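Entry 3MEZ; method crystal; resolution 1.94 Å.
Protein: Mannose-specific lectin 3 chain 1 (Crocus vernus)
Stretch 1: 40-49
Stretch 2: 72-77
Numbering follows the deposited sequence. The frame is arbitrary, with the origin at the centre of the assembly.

Stretch 1, residues 40-49: GFQSNTHGRG
Stretch 2 (72-77) PVWVYP

Two segments far apart in sequence can pack mainly through side chains, and residues 40-49 and 72-77 of this Crocus lectin illustrate the principle: no hydrogen bond crosses between them, yet together they bury 338 Å². The second segment supplies an extended strand that includes Trp74 to Tyr76, along which Trp74 (phi/psi -157/144, chi1 t, chi2 86°) and Tyr76 (-146/132, chi1 t, chi2 -86°) point toward the first segment, while the intervening Val75 stays out of reach. Pro77 follows through a cis peptide bond.

Along the first segment, Gly40 makes no contact. Phe41, extended at -157/143 with chi1 t and chi2 97°, directs its ring edge at the face of Tyr76; the centroids lie 5.5 Å apart, with planes at 74°. Phe41 CZ approaches Tyr76 CE1 at 4.1 Å and Trp74 CZ2 at 4.2 Å, so one ring tip touches both aromatics. Gln42, also extended (-150/150, chi1 p), points away, the alternation expected of such a backbone.

At Ser43 (-66/-23, chi1 p) the chain leaves this conformation. Ser43 CA lies 7.3 Å from Trp74 CA, and Ser43 CB sits over the indole, 3.4 Å from Trp74 CE2, in a CH-pi contact 18° off the five-membered ring normal. Ser43 OG donates to Thr45 OG1 at 2.8 Å, bridging Asn44, whose backbone is left-handed (58/46).

Thr45 (-112/30, chi1 p) places CG2 3.8 Å from Trp74 CB and 4.2 Å from Val73 CG1. It opens a type II turn through His46 (-62/129) and Gly47 (73/9), closed by Arg48 N to Thr45 O at 3.0 Å; the positive phi at Gly47 favours glycine. Arg48 (-87/-2, chi1 m, chi2 -143° between wells, chi3 t, chi4 145°) returns toward Val73 (-66/-36, chi1 t), with Arg48 CA 6.9 Å from Val73 CA and Arg48 CB 3.8 Å from Val73 CG1, before Gly49 extends at -168/172.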

# COMPACT_ATOMS: atom_id res chain seq x y z
N GLY A 40 24.30 8.85 5.80
CA GLY A 40 24.14 9.39 7.12
C GLY A 40 24.01 10.88 7.14
O GLY A 40 23.94 11.52 6.14
N PHE A 41 23.91 11.40 8.34
CA PHE A 41 23.82 12.81 8.57
C PHE A 41 24.29 13.03 9.99
O PHE A 41 24.05 12.22 10.82
CB PHE A 41 22.37 13.22 8.41
CG PHE A 41 22.08 14.65 8.76
CD1 PHE A 41 22.02 15.59 7.77
CD2 PHE A 41 21.88 15.03 10.05
CE1 PHE A 41 21.78 16.87 8.09
CE2 PHE A 41 21.63 16.32 10.34
CZ PHE A 41 21.58 17.24 9.36
N GLN A 42 25.00 14.13 10.22
CA GLN A 42 25.38 14.55 11.55
C GLN A 42 25.50 16.06 11.67
O GLN A 42 25.81 16.70 10.73
CB GLN A 42 26.65 13.87 12.04
CG GLN A 42 27.88 14.13 11.27
CD GLN A 42 29.11 13.42 11.86
OE1 GLN A 42 29.84 13.99 12.66
NE2 GLN A 42 29.33 12.19 11.45
N SER A 43 25.24 16.59 12.84
CA SER A 43 25.42 17.99 13.12
C SER A 43 26.88 18.41 13.07
O SER A 43 27.19 19.57 12.87
CB SER A 43 24.79 18.36 14.46
OG SER A 43 25.31 17.64 15.51
N ASN A 44 27.76 17.45 13.26
CA ASN A 44 29.16 17.70 13.51
C ASN A 44 29.46 18.57 14.74
O ASN A 44 30.24 19.45 14.68
CB ASN A 44 29.85 18.25 12.27
CG ASN A 44 31.31 17.90 12.19
OD1 ASN A 44 31.92 17.44 13.15
ND2 ASN A 44 31.89 18.13 11.05
N THR A 45 28.83 18.28 15.85
CA THR A 45 28.99 19.10 17.04
C THR A 45 29.71 18.40 18.19
O THR A 45 29.47 18.69 19.32
CB THR A 45 27.67 19.79 17.46
OG1 THR A 45 26.64 18.84 17.64
CG2 THR A 45 27.24 20.76 16.44
N HIS A 46 30.61 17.47 17.86
CA HIS A 46 31.28 16.69 18.86
C HIS A 46 32.07 17.60 19.74
O HIS A 46 32.76 18.44 19.26
CB HIS A 46 32.23 15.66 18.24
CG HIS A 46 33.21 15.09 19.22
ND1 HIS A 46 33.06 13.85 19.78
CD2 HIS A 46 34.32 15.61 19.77
CE1 HIS A 46 34.04 13.63 20.63
NE2 HIS A 46 34.82 14.69 20.65
N GLY A 47 31.90 17.46 21.03
CA GLY A 47 32.63 18.23 22.00
C GLY A 47 32.22 19.68 22.11
O GLY A 47 32.88 20.46 22.75
N ARG A 48 31.14 20.05 21.46
CA ARG A 48 30.73 21.43 21.44
C ARG A 48 29.89 21.76 22.64
O ARG A 48 29.44 22.85 22.80
CB ARG A 48 30.01 21.80 20.14
CG ARG A 48 30.89 21.82 18.91
CD ARG A 48 30.52 22.93 17.92
NE ARG A 48 31.07 22.73 16.58
CZ ARG A 48 30.48 23.05 15.42
NH1 ARG A 48 29.28 23.62 15.39
NH2 ARG A 48 31.11 22.81 14.28
N GLY A 49 29.62 20.78 23.46
CA GLY A 49 28.68 20.98 24.52
C GLY A 49 28.67 19.90 25.54
O GLY A 49 29.29 18.90 25.32
N PRO A 72 21.91 28.26 21.47
CA PRO A 72 21.98 26.90 20.97
C PRO A 72 23.34 26.59 20.39
O PRO A 72 24.00 27.43 19.89
CB PRO A 72 20.94 26.87 19.87
CG PRO A 72 20.08 27.94 20.13
CD PRO A 72 20.75 28.95 20.94
N VAL A 73 23.76 25.37 20.54
CA VAL A 73 24.92 24.86 19.93
C VAL A 73 24.86 24.77 18.41
O VAL A 73 25.86 24.88 17.76
CB VAL A 73 25.23 23.50 20.54
CG1 VAL A 73 26.38 22.92 19.89
CG2 VAL A 73 25.51 23.69 21.98
N TRP A 74 23.70 24.45 17.88
CA TRP A 74 23.53 24.22 16.46
C TRP A 74 22.07 24.46 16.13
O TRP A 74 21.24 24.19 16.90
CB TRP A 74 23.99 22.80 16.16
CG TRP A 74 23.87 22.22 14.79
CD1 TRP A 74 24.74 22.33 13.78
CD2 TRP A 74 22.88 21.33 14.36
NE1 TRP A 74 24.33 21.60 12.71
CE2 TRP A 74 23.18 20.98 13.05
CE3 TRP A 74 21.73 20.80 14.94
CZ2 TRP A 74 22.39 20.15 12.33
CZ3 TRP A 74 20.96 20.01 14.21
CH2 TRP A 74 21.30 19.66 12.94
N VAL A 75 21.81 25.02 14.97
CA VAL A 75 20.46 25.22 14.49
C VAL A 75 20.37 24.75 13.07
O VAL A 75 21.24 25.04 12.33
CB VAL A 75 20.05 26.67 14.56
CG1 VAL A 75 18.75 26.83 13.91
CG2 VAL A 75 19.98 27.12 15.98
N TYR A 76 19.36 23.98 12.72
CA TYR A 76 19.27 23.43 11.39
C TYR A 76 17.83 23.29 10.86
O TYR A 76 17.00 22.82 11.54
CB TYR A 76 20.02 22.10 11.31
CG TYR A 76 20.33 21.65 9.91
CD1 TYR A 76 19.42 20.94 9.19
CD2 TYR A 76 21.53 21.95 9.32
CE1 TYR A 76 19.69 20.55 7.93
CE2 TYR A 76 21.79 21.58 8.07
CZ TYR A 76 20.87 20.88 7.38
OH TYR A 76 21.12 20.49 6.13
N PRO A 77 17.58 23.73 9.65
CA PRO A 77 18.54 24.42 8.82
C PRO A 77 18.87 25.80 9.41
O PRO A 77 18.22 26.30 10.26
CB PRO A 77 17.77 24.62 7.52
CG PRO A 77 16.76 23.64 7.54
CD PRO A 77 16.38 23.39 8.91